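Local coordinates for protein Xyn30D (Paenibacillus barcinonensis, PDB 4QB6) that binds glucuronic-acid-substituted xylan fragments through a calcium-binding family 35 carbohydrate-binding module, the attached domain of a probable glucuronoxylan-specific endo-xylanase, at residues A[40-54]-A[64-78]. Residues are numbered along the deposited sequence; the frame is centred on the assembly and turned at random.
Sequences YEAETGTTLTDAVVE and GYVNFNAYTNSAIEW. With CA (calcium ion), chain D; CA (calcium ion), chain C; GCU (alpha-D-glucopyranuronic acid), chain B.
The indole of W78 carries T46 CG2 over one face, 3.5 Å from the centroid of its five-membered ring in a CH-pi contact, with I76 CG2 over the same face. With CG anti to the carbonyl carbon (chi1 -73°), the indole turns NE1 to E41 O; this 3.1 Å bond is bent and reaches the oxygen from above the carbonyl plane. CZ2, on the six-membered ring, meets A42. Were W78 replaced by alanine, E41 O would probably lose this donor and a gap would open beside T46 CG2 and A42. The Y65 ring receives E54 O over one face, toward the rim, while the F68 ring has S74 CB at its edge, in plane.

Two antiparallel ladders join the segments: 46-49 pairs with 74-78 at the margin of the five-stranded sheet of this beta-sandwich module, and 51-54 with 65-68 in a separate hairpin. Between them N69 N donates to D50 O at 2.9 Å, the approach of S74 OG being doubtful. V66 fills the interior, CG2 against A42 and L48, CG1 against A51 CB.

Both calcium ions draw on this contact. One is held by E41 OE1, by both carboxylate oxygens of E43 and by G64 O, with T61 and D157 completing the site. At the other, N67 OD1 and F68 O bind the metal, as do E152 and glucuronate O4 and O6A. The N67 amide is divided: OD1 lies 2.4 Å from that calcium, while ND2 donates to E54 OE1 at 2.9 Å, meeting the carboxylate from above its plane, the two planes 63° apart. In the conformer modelled here, E54 may act from the second shell, helping to set the amide's flip, its oxygen toward the metal that bridges protein and sugar.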
loop_
_atom_site.group_PDB
_atom_site.type_symbol
_atom_site.label_atom_id
_atom_site.label_comp_id
_atom_site.label_asym_id
_atom_site.label_seq_id
_atom_site.Cartn_x
_atom_site.Cartn_y
_atom_site.Cartn_z
ATOM N N TYR A 40 0.569 -8.202 5.027
ATOM C CA TYR A 40 -0.834 -7.820 5.185
ATOM C C TYR A 40 -1.402 -7.647 3.791
ATOM O O TYR A 40 -0.903 -6.813 3.015
ATOM C CB TYR A 40 -0.953 -6.513 5.931
ATOM C CG TYR A 40 -0.327 -6.505 7.313
ATOM C CD1 TYR A 40 0.998 -6.195 7.486
ATOM C CD2 TYR A 40 -1.055 -6.877 8.444
ATOM C CE1 TYR A 40 1.606 -6.207 8.751
ATOM C CE2 TYR A 40 -0.476 -6.884 9.698
ATOM C CZ TYR A 40 0.837 -6.528 9.847
ATOM O OH TYR A 40 1.428 -6.557 11.116
ATOM N N GLU A 41 -2.437 -8.407 3.432
ATOM C CA GLU A 41 -3.115 -8.258 2.145
ATOM C C GLU A 41 -3.804 -6.904 2.012
ATOM O O GLU A 41 -4.369 -6.373 2.949
ATOM C CB GLU A 41 -4.171 -9.340 1.966
ATOM C CG GLU A 41 -3.632 -10.751 1.791
ATOM C CD GLU A 41 -2.662 -10.913 0.619
ATOM O OE1 GLU A 41 -2.659 -10.037 -0.287
ATOM O OE2 GLU A 41 -1.874 -11.895 0.578
ATOM N N ALA A 42 -3.789 -6.340 0.818
ATOM C CA ALA A 42 -4.509 -5.070 0.611
ATOM C C ALA A 42 -6.009 -5.250 0.612
ATOM O O ALA A 42 -6.735 -4.323 0.954
ATOM C CB ALA A 42 -4.052 -4.457 -0.699
ATOM N N GLU A 43 -6.466 -6.435 0.224
ATOM C CA GLU A 43 -7.865 -6.686 -0.061
ATOM C C GLU A 43 -8.670 -7.135 1.140
ATOM O O GLU A 43 -9.913 -7.120 1.038
ATOM C CB GLU A 43 -8.017 -7.720 -1.186
ATOM C CG GLU A 43 -7.465 -9.101 -0.884
ATOM C CD GLU A 43 -6.012 -9.284 -1.246
ATOM O OE1 GLU A 43 -5.562 -10.422 -1.352
ATOM O OE2 GLU A 43 -5.253 -8.277 -1.414
ATOM N N THR A 44 -8.033 -7.532 2.226
ATOM C CA THR A 44 -8.753 -7.989 3.431
ATOM C C THR A 44 -7.994 -7.408 4.653
ATOM O O THR A 44 -6.791 -7.251 4.589
ATOM C CB THR A 44 -8.836 -9.540 3.429
ATOM O OG1 THR A 44 -7.521 -10.094 3.253
ATOM C CG2 THR A 44 -9.747 -10.055 2.317
ATOM N N GLY A 45 -8.698 -7.062 5.751
ATOM C CA GLY A 45 -8.125 -6.341 6.923
ATOM C C GLY A 45 -7.955 -4.824 6.712
ATOM O O GLY A 45 -7.211 -4.103 7.458
ATOM N N THR A 46 -8.690 -4.339 5.692
ATOM C CA THR A 46 -8.576 -2.977 5.269
ATOM C C THR A 46 -9.944 -2.324 5.080
ATOM O O THR A 46 -10.979 -3.002 4.874
ATOM C CB THR A 46 -7.813 -2.876 3.925
ATOM O OG1 THR A 46 -8.497 -3.663 2.940
ATOM C CG2 THR A 46 -6.384 -3.334 4.058
ATOM N N THR A 47 -9.916 -1.013 5.142
ATOM C CA THR A 47 -11.066 -0.189 4.761
ATOM C C THR A 47 -10.709 0.501 3.452
ATOM O O THR A 47 -9.627 1.120 3.340
ATOM C CB THR A 47 -11.343 0.847 5.852
ATOM O OG1 THR A 47 -11.638 0.149 7.072
ATOM C CG2 THR A 47 -12.489 1.758 5.463
ATOM N N LEU A 48 -11.580 0.404 2.480
ATOM C CA LEU A 48 -11.371 0.957 1.147
ATOM C C LEU A 48 -12.237 2.157 0.924
ATOM O O LEU A 48 -13.423 2.147 1.346
ATOM C CB LEU A 48 -11.691 -0.100 0.092
ATOM C CG LEU A 48 -10.925 -1.413 0.240
ATOM C CD1 LEU A 48 -11.247 -2.370 -0.886
ATOM C CD2 LEU A 48 -9.411 -1.139 0.263
ATOM N N THR A 49 -11.707 3.176 0.278
ATOM C CA THR A 49 -12.465 4.379 -0.094
ATOM C C THR A 49 -12.296 4.584 -1.577
ATOM O O THR A 49 -11.183 4.769 -2.066
ATOM C CB THR A 49 -11.948 5.606 0.661
ATOM O OG1 THR A 49 -12.031 5.355 2.070
ATOM C CG2 THR A 49 -12.792 6.841 0.345
ATOM N N ASP A 50 -13.394 4.524 -2.330
ATOM C CA ASP A 50 -13.336 4.650 -3.785
ATOM C C ASP A 50 -12.253 3.732 -4.384
ATOM O O ASP A 50 -11.478 4.138 -5.251
ATOM C CB ASP A 50 -13.129 6.108 -4.225
ATOM C CG ASP A 50 -14.371 6.960 -4.006
ATOM O OD1 ASP A 50 -15.465 6.571 -4.469
ATOM O OD2 ASP A 50 -14.220 8.048 -3.428
ATOM N N ALA A 51 -12.295 2.488 -3.943
ATOM C CA ALA A 51 -11.321 1.457 -4.355
ATOM C C ALA A 51 -12.019 0.139 -4.196
ATOM O O ALA A 51 -12.861 0.012 -3.289
ATOM C CB ALA A 51 -10.066 1.512 -3.502
ATOM N N VAL A 52 -11.688 -0.830 -5.030
ATOM C CA VAL A 52 -12.390 -2.098 -5.073
ATOM C C VAL A 52 -11.425 -3.262 -5.164
ATOM O O VAL A 52 -10.315 -3.131 -5.678
ATOM C CB VAL A 52 -13.381 -2.156 -6.257
ATOM C CG1 VAL A 52 -14.489 -1.110 -6.096
ATOM C CG2 VAL A 52 -12.689 -1.991 -7.587
ATOM N N VAL A 53 -11.829 -4.410 -4.660
ATOM C CA VAL A 53 -11.074 -5.630 -4.791
ATOM C C VAL A 53 -11.313 -6.243 -6.162
ATOM O O VAL A 53 -12.473 -6.343 -6.610
ATOM C CB VAL A 53 -11.464 -6.639 -3.687
ATOM C CG1 VAL A 53 -10.702 -7.946 -3.854
ATOM C CG2 VAL A 53 -11.173 -6.045 -2.327
ATOM N N GLU A 54 -10.239 -6.680 -6.812
ATOM C CA GLU A 54 -10.345 -7.334 -8.095
ATOM C C GLU A 54 -9.376 -8.468 -8.222
ATOM O O GLU A 54 -8.495 -8.694 -7.370
ATOM C CB GLU A 54 -10.150 -6.332 -9.229
ATOM C CG GLU A 54 -11.300 -5.320 -9.280
ATOM C CD GLU A 54 -11.169 -4.291 -10.370
ATOM O OE1 GLU A 54 -10.004 -4.015 -10.744
ATOM O OE2 GLU A 54 -12.242 -3.741 -10.795
ATOM N N GLY A 64 -6.885 -11.467 -3.922
ATOM C CA GLY A 64 -6.975 -10.480 -4.974
ATOM C C GLY A 64 -6.012 -9.342 -4.752
ATOM O O GLY A 64 -4.978 -9.517 -4.148
ATOM N N TYR A 65 -6.396 -8.186 -5.286
ATOM C CA TYR A 65 -5.637 -6.951 -5.118
ATOM C C TYR A 65 -6.632 -5.826 -5.106
ATOM O O TYR A 65 -7.820 -6.017 -5.404
ATOM C CB TYR A 65 -4.576 -6.773 -6.224
ATOM C CG TYR A 65 -5.148 -6.799 -7.609
ATOM C CD1 TYR A 65 -5.652 -5.661 -8.205
ATOM C CD2 TYR A 65 -5.195 -7.981 -8.348
ATOM C CE1 TYR A 65 -6.219 -5.687 -9.455
ATOM C CE2 TYR A 65 -5.741 -8.026 -9.608
ATOM C CZ TYR A 65 -6.250 -6.868 -10.166
ATOM O OH TYR A 65 -6.811 -6.945 -11.426
ATOM N N VAL A 66 -6.158 -4.632 -4.772
ATOM C CA VAL A 66 -7.052 -3.457 -4.735
ATOM C C VAL A 66 -6.763 -2.559 -5.924
ATOM O O VAL A 66 -5.594 -2.236 -6.206
ATOM C CB VAL A 66 -6.905 -2.701 -3.423
ATOM C CG1 VAL A 66 -7.689 -1.397 -3.473
ATOM C CG2 VAL A 66 -7.366 -3.574 -2.275
ATOM N N ASN A 67 -7.824 -2.130 -6.590
ATOM C CA ASN A 67 -7.770 -1.189 -7.657
ATOM C C ASN A 67 -8.302 0.144 -7.148
ATOM O O ASN A 67 -9.467 0.232 -6.735
ATOM C CB ASN A 67 -8.633 -1.738 -8.803
ATOM C CG ASN A 67 -8.664 -0.832 -9.979
ATOM O OD1 ASN A 67 -8.146 0.261 -9.929
ATOM N ND2 ASN A 67 -9.301 -1.261 -11.059
ATOM N N PHE A 68 -7.462 1.177 -7.085
ATOM C CA PHE A 68 -7.938 2.536 -6.761
ATOM C C PHE A 68 -8.772 3.042 -7.909
ATOM O O PHE A 68 -8.354 2.963 -9.035
ATOM C CB PHE A 68 -6.759 3.500 -6.560
ATOM C CG PHE A 68 -5.816 3.174 -5.417
ATOM C CD1 PHE A 68 -6.019 3.710 -4.143
ATOM C CD2 PHE A 68 -4.668 2.405 -5.637
ATOM C CE1 PHE A 68 -5.102 3.492 -3.151
ATOM C CE2 PHE A 68 -3.771 2.191 -4.606
ATOM C CZ PHE A 68 -3.997 2.714 -3.367
ATOM N N ASN A 69 -9.934 3.615 -7.633
ATOM C CA ASN A 69 -10.745 4.118 -8.750
ATOM C C ASN A 69 -10.689 5.587 -9.017
ATOM O O ASN A 69 -10.880 6.006 -10.172
ATOM C CB ASN A 69 -12.187 3.711 -8.577
ATOM C CG ASN A 69 -12.363 2.221 -8.671
ATOM O OD1 ASN A 69 -12.886 1.614 -7.763
ATOM N ND2 ASN A 69 -11.830 1.621 -9.735
ATOM N N ALA A 70 -10.412 6.386 -8.016
ATOM C CA ALA A 70 -10.439 7.849 -8.163
ATOM C C ALA A 70 -9.045 8.411 -8.264
ATOM O O ALA A 70 -8.108 7.980 -7.550
ATOM C CB ALA A 70 -11.168 8.500 -7.013
ATOM N N TYR A 71 -8.883 9.429 -9.089
ATOM C CA TYR A 71 -7.597 10.050 -9.259
ATOM C C TYR A 71 -7.113 10.712 -7.982
ATOM O O TYR A 71 -5.884 10.742 -7.746
ATOM C CB TYR A 71 -7.564 11.037 -10.443
ATOM C CG TYR A 71 -7.228 10.333 -11.728
ATOM C CD1 TYR A 71 -8.139 9.503 -12.361
ATOM C CD2 TYR A 71 -5.980 10.492 -12.309
ATOM C CE1 TYR A 71 -7.793 8.848 -13.540
ATOM C CE2 TYR A 71 -5.639 9.821 -13.460
ATOM C CZ TYR A 71 -6.547 9.015 -14.060
ATOM O OH TYR A 71 -6.189 8.364 -15.229
ATOM N N THR A 72 -8.048 11.244 -7.177
ATOM C CA THR A 72 -7.755 11.782 -5.853
ATOM C C THR A 72 -8.685 11.204 -4.826
ATOM O O THR A 72 -9.851 10.904 -5.103
ATOM C CB THR A 72 -7.899 13.315 -5.771
ATOM O OG1 THR A 72 -9.254 13.739 -5.946
ATOM C CG2 THR A 72 -7.073 13.914 -6.769
ATOM N N ASN A 73 -8.145 11.040 -3.623
ATOM C CA ASN A 73 -8.932 10.661 -2.470
ATOM C C ASN A 73 -9.454 9.241 -2.431
ATOM O O ASN A 73 -10.302 8.901 -1.603
ATOM C CB ASN A 73 -10.030 11.721 -2.131
ATOM C CG ASN A 73 -9.429 13.023 -1.686
ATOM O OD1 ASN A 73 -9.952 14.104 -2.027
ATOM N ND2 ASN A 73 -8.351 12.957 -0.977
ATOM N N SER A 74 -8.956 8.350 -3.288
ATOM C CA SER A 74 -9.169 6.923 -3.058
ATOM C C SER A 74 -8.144 6.490 -2.034
ATOM O O SER A 74 -7.076 7.083 -1.935
ATOM C CB SER A 74 -9.017 6.060 -4.309
ATOM O OG SER A 74 -10.051 6.231 -5.258
ATOM N N ALA A 75 -8.476 5.466 -1.281
ATOM C CA ALA A 75 -7.613 5.078 -0.149
ATOM C C ALA A 75 -7.736 3.631 0.210
ATOM O O ALA A 75 -8.796 3.009 0.052
ATOM C CB ALA A 75 -7.906 5.925 1.079
ATOM N N ILE A 76 -6.635 3.089 0.732
ATOM C CA ILE A 76 -6.611 1.826 1.446
ATOM C C ILE A 76 -6.083 2.090 2.838
ATOM O O ILE A 76 -5.015 2.698 2.979
ATOM C CB ILE A 76 -5.667 0.809 0.751
ATOM C CG1 ILE A 76 -6.021 0.608 -0.706
ATOM C CG2 ILE A 76 -5.668 -0.498 1.531
ATOM C CD1 ILE A 76 -4.971 -0.190 -1.472
ATOM N N GLU A 77 -6.815 1.669 3.868
ATOM C CA GLU A 77 -6.359 1.806 5.235
ATOM C C GLU A 77 -6.258 0.455 5.896
ATOM O O GLU A 77 -7.244 -0.282 5.953
ATOM C CB GLU A 77 -7.347 2.664 6.026
ATOM C CG GLU A 77 -6.897 2.900 7.466
ATOM C CD GLU A 77 -7.859 3.691 8.341
ATOM O OE1 GLU A 77 -9.039 3.848 7.973
ATOM O OE2 GLU A 77 -7.436 4.078 9.467
ATOM N N TRP A 78 -5.053 0.107 6.338
ATOM C CA TRP A 78 -4.811 -1.055 7.187
ATOM C C TRP A 78 -5.035 -0.623 8.612
ATOM O O TRP A 78 -4.445 0.322 9.095
ATOM C CB TRP A 78 -3.384 -1.561 6.999
ATOM C CG TRP A 78 -3.134 -2.260 5.716
ATOM C CD1 TRP A 78 -3.233 -3.603 5.494
ATOM C CD2 TRP A 78 -2.729 -1.673 4.471
ATOM N NE1 TRP A 78 -2.916 -3.883 4.201
ATOM C CE2 TRP A 78 -2.609 -2.727 3.545
ATOM C CE3 TRP A 78 -2.465 -0.367 4.040
ATOM C CZ2 TRP A 78 -2.199 -2.528 2.239
ATOM C CZ3 TRP A 78 -2.069 -0.163 2.744
ATOM C CH2 TRP A 78 -1.953 -1.242 1.842
HETATM CA CA CA D . -3.422 -9.558 -2.358
HETATM CA CA CA C . -7.170 2.153 -10.945
HETATM C C1 GCU B . -7.131 -0.558 -16.233
HETATM C C2 GCU B . -6.866 -1.790 -15.408
HETATM C C3 GCU B . -7.053 -1.532 -13.929
HETATM C C4 GCU B . -6.209 -0.256 -13.509
HETATM C C5 GCU B . -6.644 0.909 -14.376
HETATM C C6 GCU B . -5.923 2.156 -14.073
HETATM O O2 GCU B . -7.665 -2.897 -15.899
HETATM O O3 GCU B . -6.661 -2.613 -13.089
HETATM O O4 GCU B . -6.542 0.069 -12.142
HETATM O O5 GCU B . -6.357 0.517 -15.703
HETATM O O6A GCU B . -5.950 2.593 -12.914
HETATM O O6B GCU B . -5.314 2.742 -14.960
HETATM O O HOH W 1 -12.569 10.576 -4.671
HETATM O O HOH W 2 -12.724 -0.980 -11.049
HETATM O O HOH W 3 -5.401 1.282 -9.476
HETATM O O HOH W 4 -9.247 2.031 -12.160
#